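Local coordinates for protein probable glutathione reductase (Sinorhizobium meliloti, PDB 4DNA) that probably reduces glutathione disulfide to glutathione with NADPH, working as an FAD-binding homodimer of the pyridine nucleotide-disulfide oxidoreductase family, at residues R22-L27 / T327-N332; A115-P120 / I137-G142. All blocks are in the same frame, centred on the assembly; numbering follows the deposited sequence.

Contact 1 (R22-L27 / T327-N332)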
ATOM      1  N   ARG A  22      19.181  -8.948  23.868  1.00 80.86           N
ATOM      2  CA  ARG A  22      18.043  -8.368  24.565  1.00 79.97           C
ATOM      3  C   ARG A  22      17.113  -9.472  25.000  1.00 81.43           C
ATOM      4  O   ARG A  22      16.776  -9.549  26.172  1.00 84.43           O
ATOM      5  CB  ARG A  22      17.302  -7.353  23.690  1.00 79.66           C
ATOM      6  CG  ARG A  22      16.400  -6.390  24.455  1.00 82.00           C
ATOM      7  CD  ARG A  22      15.552  -5.526  23.521  1.00 84.59           C
ATOM      8  NE  ARG A  22      14.418  -6.271  22.982  1.00 84.18           N
ATOM      9  CZ  ARG A  22      14.259  -6.594  21.701  1.00 85.19           C
ATOM     10  NH1 ARG A  22      15.155  -6.207  20.786  1.00 84.49           N
ATOM     11  NH2 ARG A  22      13.184  -7.291  21.328  1.00 81.23           N
ATOM     12  N   LEU A  23      16.718 -10.348  24.080  1.00 79.73           N
ATOM     13  CA  LEU A  23      15.794 -11.414  24.451  1.00 80.71           C
ATOM     14  C   LEU A  23      16.338 -12.231  25.613  1.00 83.25           C
ATOM     15  O   LEU A  23      15.672 -12.365  26.640  1.00 84.96           O
ATOM     16  CB  LEU A  23      15.458 -12.329  23.271  1.00 79.51           C
ATOM     17  CG  LEU A  23      14.374 -11.909  22.269  1.00 75.94           C
ATOM     18  CD1 LEU A  23      14.104 -13.053  21.307  1.00 74.66           C
ATOM     19  CD2 LEU A  23      13.093 -11.483  22.960  1.00 71.82           C
ATOM     20  N   ALA A  24      17.562 -12.737  25.460  1.00 82.72           N
ATOM     21  CA  ALA A  24      18.185 -13.632  26.443  1.00 84.39           C
ATOM     22  C   ALA A  24      18.399 -12.993  27.815  1.00 86.56           C
ATOM     23  O   ALA A  24      18.211 -13.650  28.842  1.00 87.82           O
ATOM     24  CB  ALA A  24      19.498 -14.173  25.906  1.00 82.39           C
ATOM     25  N   ALA A  25      18.805 -11.723  27.822  1.00 85.25           N
ATOM     26  CA  ALA A  25      18.996 -10.975  29.064  1.00 86.96           C
ATOM     27  C   ALA A  25      17.668 -10.834  29.792  1.00 88.93           C
ATOM     28  O   ALA A  25      17.595 -11.024  31.009  1.00 90.44           O
ATOM     29  CB  ALA A  25      19.594  -9.609  28.777  1.00 84.85           C
ATOM     30  N   ALA A  26      16.623 -10.522  29.026  1.00 86.61           N
ATOM     31  CA  ALA A  26      15.263 -10.411  29.546  1.00 87.90           C
ATOM     32  C   ALA A  26      14.711 -11.747  30.076  1.00 89.94           C
ATOM     33  O   ALA A  26      13.542 -11.827  30.465  1.00 92.21           O
ATOM     34  CB  ALA A  26      14.337  -9.824  28.487  1.00 87.09           C
ATOM     35  N   LEU A  27      15.542 -12.791  30.075  1.00 89.90           N
ATOM     36  CA  LEU A  27      15.206 -14.067  30.729  1.00 92.23           C
ATOM     37  C   LEU A  27      16.085 -14.316  31.965  1.00 92.11           C
ATOM     38  O   LEU A  27      16.197 -15.446  32.437  1.00 92.71           O
ATOM     39  CB  LEU A  27      15.289 -15.246  29.740  1.00 88.80           C
ATOM     40  CG  LEU A  27      14.122 -15.478  28.769  1.00 84.80           C
ATOM     41  CD1 LEU A  27      14.516 -16.478  27.697  1.00 82.19           C
ATOM     42  CD2 LEU A  27      12.862 -15.948  29.483  1.00 84.71           C
ATOM     43  N   THR A 327      15.015 -22.421  20.685  1.00 82.74           N
ATOM     44  CA  THR A 327      15.816 -23.649  20.652  1.00 82.47           C
ATOM     45  C   THR A 327      16.674 -23.816  21.907  1.00 84.57           C
ATOM     46  O   THR A 327      16.468 -24.745  22.672  1.00 85.84           O
ATOM     47  CB  THR A 327      16.715 -23.739  19.394  1.00 81.47           C
ATOM     48  OG1 THR A 327      15.908 -23.894  18.214  1.00 79.25           O
ATOM     49  CG2 THR A 327      17.669 -24.924  19.505  1.00 83.01           C
ATOM     50  N   GLU A 328      17.610 -22.898  22.123  1.00 84.11           N
ATOM     51  CA  GLU A 328      18.593 -23.019  23.192  1.00 84.15           C
ATOM     52  C   GLU A 328      18.019 -22.809  24.600  1.00 86.89           C
ATOM     53  O   GLU A 328      18.563 -23.331  25.573  1.00 87.19           O
ATOM     54  CB  GLU A 328      19.763 -22.062  22.939  1.00 82.70           C
ATOM     55  CG  GLU A 328      20.805 -21.963  24.051  1.00 85.14           C
ATOM     56  CD  GLU A 328      21.677 -23.204  24.190  1.00 84.17           C
ATOM     57  OE1 GLU A 328      21.794 -23.973  23.217  1.00 84.52           O
ATOM     58  OE2 GLU A 328      22.254 -23.410  25.275  1.00 84.64           O
ATOM     59  N   TYR A 329      16.919 -22.074  24.724  1.00 87.48           N
ATOM     60  CA  TYR A 329      16.446 -21.728  26.062  1.00 86.19           C
ATOM     61  C   TYR A 329      15.066 -22.236  26.465  1.00 91.83           C
ATOM     62  O   TYR A 329      14.877 -22.605  27.613  1.00 96.23           O
ATOM     63  CB  TYR A 329      16.564 -20.225  26.298  1.00 82.50           C
ATOM     64  CG  TYR A 329      17.994 -19.738  26.318  1.00 82.40           C
ATOM     65  CD1 TYR A 329      18.930 -20.317  27.176  1.00 83.42           C
ATOM     66  CD2 TYR A 329      18.416 -18.688  25.486  1.00 81.24           C
ATOM     67  CE1 TYR A 329      20.242 -19.874  27.210  1.00 84.14           C
ATOM     68  CE2 TYR A 329      19.731 -18.239  25.513  1.00 80.47           C
ATOM     69  CZ  TYR A 329      20.634 -18.836  26.379  1.00 82.37           C
ATOM     70  OH  TYR A 329      21.936 -18.417  26.432  1.00 83.18           O
ATOM     71  N   LYS A 330      14.105 -22.245  25.549  1.00 90.79           N
ATOM     72  CA  LYS A 330      12.743 -22.689  25.880  1.00 93.88           C
ATOM     73  C   LYS A 330      12.507 -24.168  25.542  1.00 98.77           C
ATOM     74  O   LYS A 330      11.361 -24.618  25.434  1.00 99.94           O
ATOM     75  CB  LYS A 330      11.682 -21.798  25.198  1.00 96.50           C
ATOM     76  CG  LYS A 330      11.635 -20.332  25.640  1.00 97.04           C
ATOM     77  CD  LYS A 330      11.574 -20.135  27.161  1.00102.53           C
ATOM     78  CE  LYS A 330      10.267 -20.613  27.808  1.00 98.89           C
ATOM     79  NZ  LYS A 330      10.302 -20.589  29.303  1.00 96.27           N
ATOM     80  N   ASN A 331      13.600 -24.912  25.371  1.00 95.42           N
ATOM     81  CA  ASN A 331      13.563 -26.337  25.006  1.00100.42           C
ATOM     82  C   ASN A 331      12.534 -26.671  23.934  1.00100.39           C
ATOM     83  O   ASN A 331      11.955 -27.757  23.914  1.00103.46           O
ATOM     84  CB  ASN A 331      13.359 -27.197  26.252  1.00103.58           C
ATOM     85  CG  ASN A 331      14.413 -26.934  27.303  1.00107.00           C
ATOM     86  OD1 ASN A 331      15.610 -27.076  27.041  1.00104.49           O
ATOM     87  ND2 ASN A 331      13.977 -26.533  28.499  1.00109.61           N
ATOM     88  N   ASN A 332      12.338 -25.714  23.040  1.00 98.44           N
ATOM     89  CA  ASN A 332      11.347 -25.762  21.987  1.00100.59           C
ATOM     90  C   ASN A 332      12.116 -25.732  20.651  1.00100.84           C
ATOM     91  O   ASN A 332      12.323 -24.666  20.072  1.00100.50           O
ATOM     92  CB  ASN A 332      10.409 -24.556  22.181  1.00 98.80           C
ATOM     93  CG  ASN A 332       9.417 -24.359  21.046  1.00 99.04           C
ATOM     94  OD1 ASN A 332       9.326 -25.160  20.115  1.00 99.57           O
ATOM     95  ND2 ASN A 332       8.662 -23.265  21.124  1.00 96.85           N
TER
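A24 and Y329 meet across two helix ends. The contact is apolar. A24 CB lies 4.1 Å from Y329 CE2, reaching the ring obliquely. L27 comes in beside it, with one methyl, CD1, 4.5 Å from Y329 CB. The ring points at the other helix because Y329 CG stands anti to its carbonyl carbon (chi1 -66°). E328 CG, from the preceding residue, sits over the centre of one ring face, 3.8 Å above the plane.

Hydrogen bonds do not cross this interface. Backbone bonds finish the first helix instead. A26 N binds R22 O at 3.0 Å, and L27 N binds A24 O at 3.1 Å in a tighter turn that carries L27 toward Y329. The carboxylate of E328 is engaged elsewhere, by a salt bridge to R136 and a hydrogen bond to Y302.

A24 and Y329 also both touch L8 of strand 6-11. Helices 15-25 and 314-329 therefore pack side by side against the central parallel sheet, as in the Rossmann-like FAD-binding domain of this family.

Contact 2 (A115-P120 / I137-G142). With FAD (flavin-adenine dinucleotide), chain C.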
ATOM      1  N   ALA A 115      35.345  -8.078  19.208  1.00 85.71           N
ATOM      2  CA  ALA A 115      35.572  -9.320  19.949  1.00 87.34           C
ATOM      3  C   ALA A 115      36.067 -10.441  19.027  1.00 89.07           C
ATOM      4  O   ALA A 115      35.575 -10.601  17.901  1.00 85.87           O
ATOM      5  CB  ALA A 115      34.313  -9.747  20.684  1.00 86.13           C
ATOM      6  N   GLU A 116      37.057 -11.198  19.503  1.00 90.62           N
ATOM      7  CA  GLU A 116      37.547 -12.368  18.783  1.00 89.62           C
ATOM      8  C   GLU A 116      37.475 -13.605  19.652  1.00 91.12           C
ATOM      9  O   GLU A 116      37.200 -13.528  20.856  1.00 91.68           O
ATOM     10  CB  GLU A 116      38.972 -12.157  18.289  1.00 94.76           C
ATOM     11  CG  GLU A 116      39.061 -11.653  16.861  1.00 92.98           C
ATOM     12  CD  GLU A 116      40.453 -11.161  16.501  1.00 97.47           C
ATOM     13  OE1 GLU A 116      41.444 -11.893  16.757  1.00 99.35           O
ATOM     14  OE2 GLU A 116      40.551 -10.034  15.958  1.00101.14           O
ATOM     15  N   LEU A 117      37.731 -14.747  19.031  1.00 92.94           N
ATOM     16  CA  LEU A 117      37.603 -16.020  19.707  1.00 92.45           C
ATOM     17  C   LEU A 117      38.931 -16.616  20.104  1.00 93.47           C
ATOM     18  O   LEU A 117      39.808 -16.825  19.258  1.00 94.59           O
ATOM     19  CB  LEU A 117      36.834 -16.999  18.830  1.00 91.16           C
ATOM     20  CG  LEU A 117      35.324 -16.806  18.876  1.00 90.84           C
ATOM     21  CD1 LEU A 117      34.663 -17.413  17.654  1.00 88.91           C
ATOM     22  CD2 LEU A 117      34.770 -17.429  20.148  1.00 91.98           C
ATOM     23  N   ALA A 118      39.061 -16.863  21.407  1.00 95.65           N
ATOM     24  CA  ALA A 118      40.146 -17.656  21.985  1.00 99.31           C
ATOM     25  C   ALA A 118      39.851 -19.159  21.823  1.00104.44           C
ATOM     26  O   ALA A 118      39.946 -19.696  20.706  1.00104.36           O
ATOM     27  CB  ALA A 118      40.336 -17.295  23.452  1.00101.38           C
ATOM     28  N   GLY A 119      39.487 -19.822  22.927  1.00104.58           N
ATOM     29  CA  GLY A 119      39.040 -21.222  22.915  1.00105.90           C
ATOM     30  C   GLY A 119      37.682 -21.422  22.235  1.00105.12           C
ATOM     31  O   GLY A 119      37.332 -20.696  21.294  1.00102.10           O
ATOM     32  N   PRO A 120      36.914 -22.435  22.677  1.00104.99           N
ATOM     33  CA  PRO A 120      35.555 -22.577  22.148  1.00101.04           C
ATOM     34  C   PRO A 120      34.471 -22.105  23.136  1.00100.54           C
ATOM     35  O   PRO A 120      33.280 -22.186  22.824  1.00 96.71           O
ATOM     36  CB  PRO A 120      35.443 -24.089  21.875  1.00 98.52           C
ATOM     37  CG  PRO A 120      36.679 -24.723  22.475  1.00103.37           C
ATOM     38  CD  PRO A 120      37.364 -23.681  23.318  1.00105.43           C
ATOM     39  N   ILE A 137      27.791 -19.088  22.880  1.00 81.38           N
ATOM     40  CA  ILE A 137      28.182 -17.886  22.133  1.00 81.60           C
ATOM     41  C   ILE A 137      27.387 -17.761  20.844  1.00 78.44           C
ATOM     42  O   ILE A 137      27.125 -18.757  20.177  1.00 77.57           O
ATOM     43  CB  ILE A 137      29.696 -17.829  21.842  1.00 80.47           C
ATOM     44  CG1 ILE A 137      30.480 -17.786  23.162  1.00 83.19           C
ATOM     45  CG2 ILE A 137      30.032 -16.601  21.005  1.00 79.16           C
ATOM     46  CD1 ILE A 137      31.836 -18.464  23.128  1.00 82.47           C
ATOM     47  N   VAL A 138      26.993 -16.536  20.517  1.00 76.18           N
ATOM     48  CA  VAL A 138      26.318 -16.258  19.264  1.00 73.88           C
ATOM     49  C   VAL A 138      27.163 -15.343  18.391  1.00 72.66           C
ATOM     50  O   VAL A 138      27.579 -14.276  18.817  1.00 74.24           O
ATOM     51  CB  VAL A 138      24.939 -15.637  19.508  1.00 73.44           C
ATOM     52  CG1 VAL A 138      24.351 -15.105  18.208  1.00 71.23           C
ATOM     53  CG2 VAL A 138      24.022 -16.669  20.138  1.00 76.63           C
ATOM     54  N   ILE A 139      27.420 -15.773  17.169  1.00 71.46           N
ATOM     55  CA  ILE A 139      28.195 -14.982  16.235  1.00 72.13           C
ATOM     56  C   ILE A 139      27.251 -14.293  15.233  1.00 70.79           C
ATOM     57  O   ILE A 139      26.927 -14.842  14.177  1.00 69.15           O
ATOM     58  CB  ILE A 139      29.252 -15.859  15.533  1.00 71.40           C
ATOM     59  CG1 ILE A 139      30.243 -16.378  16.556  1.00 72.35           C
ATOM     60  CG2 ILE A 139      30.000 -15.080  14.468  1.00 71.86           C
ATOM     61  CD1 ILE A 139      31.102 -17.498  16.026  1.00 74.45           C
ATOM     62  N   ALA A 140      26.807 -13.094  15.588  1.00 70.99           N
ATOM     63  CA  ALA A 140      25.897 -12.325  14.749  1.00 69.01           C
ATOM     64  C   ALA A 140      26.640 -11.140  14.162  1.00 69.94           C
ATOM     65  O   ALA A 140      26.288  -9.977  14.368  1.00 72.90           O
ATOM     66  CB  ALA A 140      24.696 -11.874  15.552  1.00 72.25           C
ATOM     67  N   VAL A 141      27.666 -11.474  13.399  1.00 71.11           N
ATOM     68  CA  VAL A 141      28.708 -10.550  12.985  1.00 72.85           C
ATOM     69  C   VAL A 141      28.403  -9.827  11.661  1.00 72.48           C
ATOM     70  O   VAL A 141      28.973  -8.770  11.375  1.00 72.44           O
ATOM     71  CB  VAL A 141      30.051 -11.327  12.973  1.00 73.97           C
ATOM     72  CG1 VAL A 141      30.824 -11.170  11.682  1.00 73.97           C
ATOM     73  CG2 VAL A 141      30.884 -10.982  14.193  1.00 75.06           C
ATOM     74  N   GLY A 142      27.498 -10.397  10.864  1.00 70.73           N
ATOM     75  CA  GLY A 142      27.172  -9.853   9.547  1.00 69.90           C
ATOM     76  C   GLY A 142      28.348  -9.815   8.583  1.00 71.30           C
ATOM     77  O   GLY A 142      29.447 -10.266   8.913  1.00 72.06           O
TER
HETATM   78  PA  FAD C 500      24.578  -6.659  10.874  1.00 71.98           P
HETATM   79  O1A FAD C 500      25.388  -6.714   9.590  1.00 70.48           O
HETATM   80  O2A FAD C 500      23.290  -5.873  10.988  1.00 72.80           O
HETATM   81  O5B FAD C 500      25.529  -6.155  12.065  1.00 72.78           O
HETATM   82  C5B FAD C 500      26.443  -7.019  12.754  1.00 72.43           C
HETATM   83  C4B FAD C 500      27.341  -6.102  13.570  1.00 72.55           C
HETATM   84  O4B FAD C 500      28.493  -6.769  14.083  1.00 71.01           O
HETATM   85  C3B FAD C 500      27.838  -4.963  12.701  1.00 72.84           C
HETATM   86  O3B FAD C 500      27.417  -3.725  13.293  1.00 71.60           O
HETATM   87  C2B FAD C 500      29.344  -5.139  12.667  1.00 72.62           C
HETATM   88  O2B FAD C 500      30.017  -3.880  12.637  1.00 72.55           O
HETATM   89  C1B FAD C 500      29.631  -5.916  13.943  1.00 73.72           C
HETATM   90  N9A FAD C 500      30.842  -6.768  13.880  1.00 74.97           N
HETATM   91  C8A FAD C 500      31.308  -7.363  12.766  1.00 75.00           C
HETATM   92  N7A FAD C 500      32.413  -8.108  13.009  1.00 76.00           N
HETATM   93  C5A FAD C 500      32.660  -7.995  14.319  1.00 76.74           C
HETATM   94  C6A FAD C 500      33.691  -8.545  15.214  1.00 78.41           C
HETATM   95  N6A FAD C 500      34.644  -9.341  14.672  1.00 79.46           N
HETATM   96  N1A FAD C 500      33.630  -8.212  16.530  1.00 78.97           N
HETATM   97  C2A FAD C 500      32.656  -7.399  17.009  1.00 78.08           C
HETATM   98  N3A FAD C 500      31.682  -6.862  16.238  1.00 77.06           N
HETATM   99  C4A FAD C 500      31.630  -7.118  14.902  1.00 76.58           C
HETATM  100  N1  FAD C 500      17.324  -5.851   4.559  1.00 64.60           N
HETATM  101  C2  FAD C 500      15.974  -5.770   4.517  1.00 64.16           C
HETATM  102  O2  FAD C 500      15.292  -6.657   5.074  1.00 64.41           O
HETATM  103  N3  FAD C 500      15.346  -4.758   3.890  1.00 64.02           N
HETATM  104  C4  FAD C 500      16.003  -3.763   3.261  1.00 64.26           C
HETATM  105  O4  FAD C 500      15.374  -2.833   2.699  1.00 64.22           O
HETATM  106  C4X FAD C 500      17.487  -3.791   3.259  1.00 64.55           C
HETATM  107  N5  FAD C 500      18.221  -2.829   2.657  1.00 64.58           N
HETATM  108  C5X FAD C 500      19.580  -2.890   2.687  1.00 65.29           C
HETATM  109  C6  FAD C 500      20.337  -1.898   2.063  1.00 65.50           C
HETATM  110  C7  FAD C 500      21.735  -1.957   2.080  1.00 65.90           C
HETATM  111  C7M FAD C 500      22.508  -0.858   1.395  1.00 66.33           C
HETATM  112  C8  FAD C 500      22.431  -3.080   2.785  1.00 66.03           C
HETATM  113  C8M FAD C 500      23.930  -3.189   2.850  1.00 66.53           C
HETATM  114  C9  FAD C 500      21.679  -4.069   3.403  1.00 66.02           C
HETATM  115  C9A FAD C 500      20.286  -4.019   3.379  1.00 65.10           C
HETATM  116  N10 FAD C 500      19.535  -5.029   4.014  1.00 65.06           N
HETATM  117  C10 FAD C 500      18.124  -4.933   3.968  1.00 64.81           C
HETATM  118  C1' FAD C 500      20.229  -6.141   4.689  1.00 65.65           C
HETATM  119  C2' FAD C 500      20.278  -5.996   6.203  1.00 67.39           C
HETATM  120  O2' FAD C 500      20.872  -4.740   6.545  1.00 66.91           O
HETATM  121  C3' FAD C 500      21.045  -7.164   6.828  1.00 69.69           C
HETATM  122  O3' FAD C 500      20.522  -8.381   6.283  1.00 68.86           O
HETATM  123  C4' FAD C 500      20.932  -7.211   8.353  1.00 68.81           C
HETATM  124  O4' FAD C 500      21.595  -6.072   8.916  1.00 70.33           O
HETATM  125  C5' FAD C 500      21.555  -8.480   8.910  1.00 70.03           C
HETATM  126  O5' FAD C 500      22.097  -8.194  10.197  1.00 71.78           O
HETATM  127  P   FAD C 500      23.150  -9.152  10.964  1.00 71.47           P
HETATM  128  O1P FAD C 500      22.523  -9.649  12.253  1.00 71.86           O
HETATM  129  O2P FAD C 500      23.754 -10.135   9.990  1.00 71.28           O
HETATM  130  O3P FAD C 500      24.323  -8.154  11.418  1.00 72.18           O
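L117 meets I137 and I139 through the methyl ends of all three side chains. The tight part is buried and greasy. L117 CD1 lies 3.9 Å from I139 CD1, the two side chains crossing at a slant, and L117 CD2 lies 4.3 Å from I137 CD1. L117 CG stands anti to its carbonyl carbon (chi1 -80°), which turns both methyls onto the isoleucines. V123 of strand 122-125 also touches I137.

The P120 end is looser and exposed. P120 CB points away from strand 137-139, and P120 O, not the ring, approaches I137 CD1 at 4.0 Å.

At the other end both segments reach FAD. A115 N gives a nearly straight hydrogen bond (167°) to FAD N1A, 3.2 Å long. V141 CG2 sits above the purine plane, 3.5 Å from FAD C5A, while V141 O accepts a hydrogen bond from N269 ND2. An alanine in place of V141 would remove the methyl over the adenine and the one at its N7A edge, and would probably let the ring shift on that side. G142 has a positive phi (61°), which favours glycine, and a CB there would run into FAD O1A.

No hydrogen bond joins the two segments. They cohere by apolar packing, and within them the hydrogen bond to adenine comes from a backbone N-H.

In the fold
The chain runs through 22-27, then 115-120 and 137-142, and last 327-332, so contact 2 falls within the span that contact 1 bridges. Their centres are 18 Å apart, and their nearest atoms are about 7 Å apart without touching. Strand 6-11 links them. It neighbours 137-139 in the five-stranded parallel sheet, and its L8 touches both A24 and Y329 of contact 1 and V138 of segment 137-142. Contact 1 joins helices lying on this sheet. Contact 2 joins the sheet to the three-stranded antiparallel sheet and reaches the adenine end of FAD. Contact 1 brings together distant parts of the chain, contact 2 nearby ones, both within the FAD-binding part of the fold.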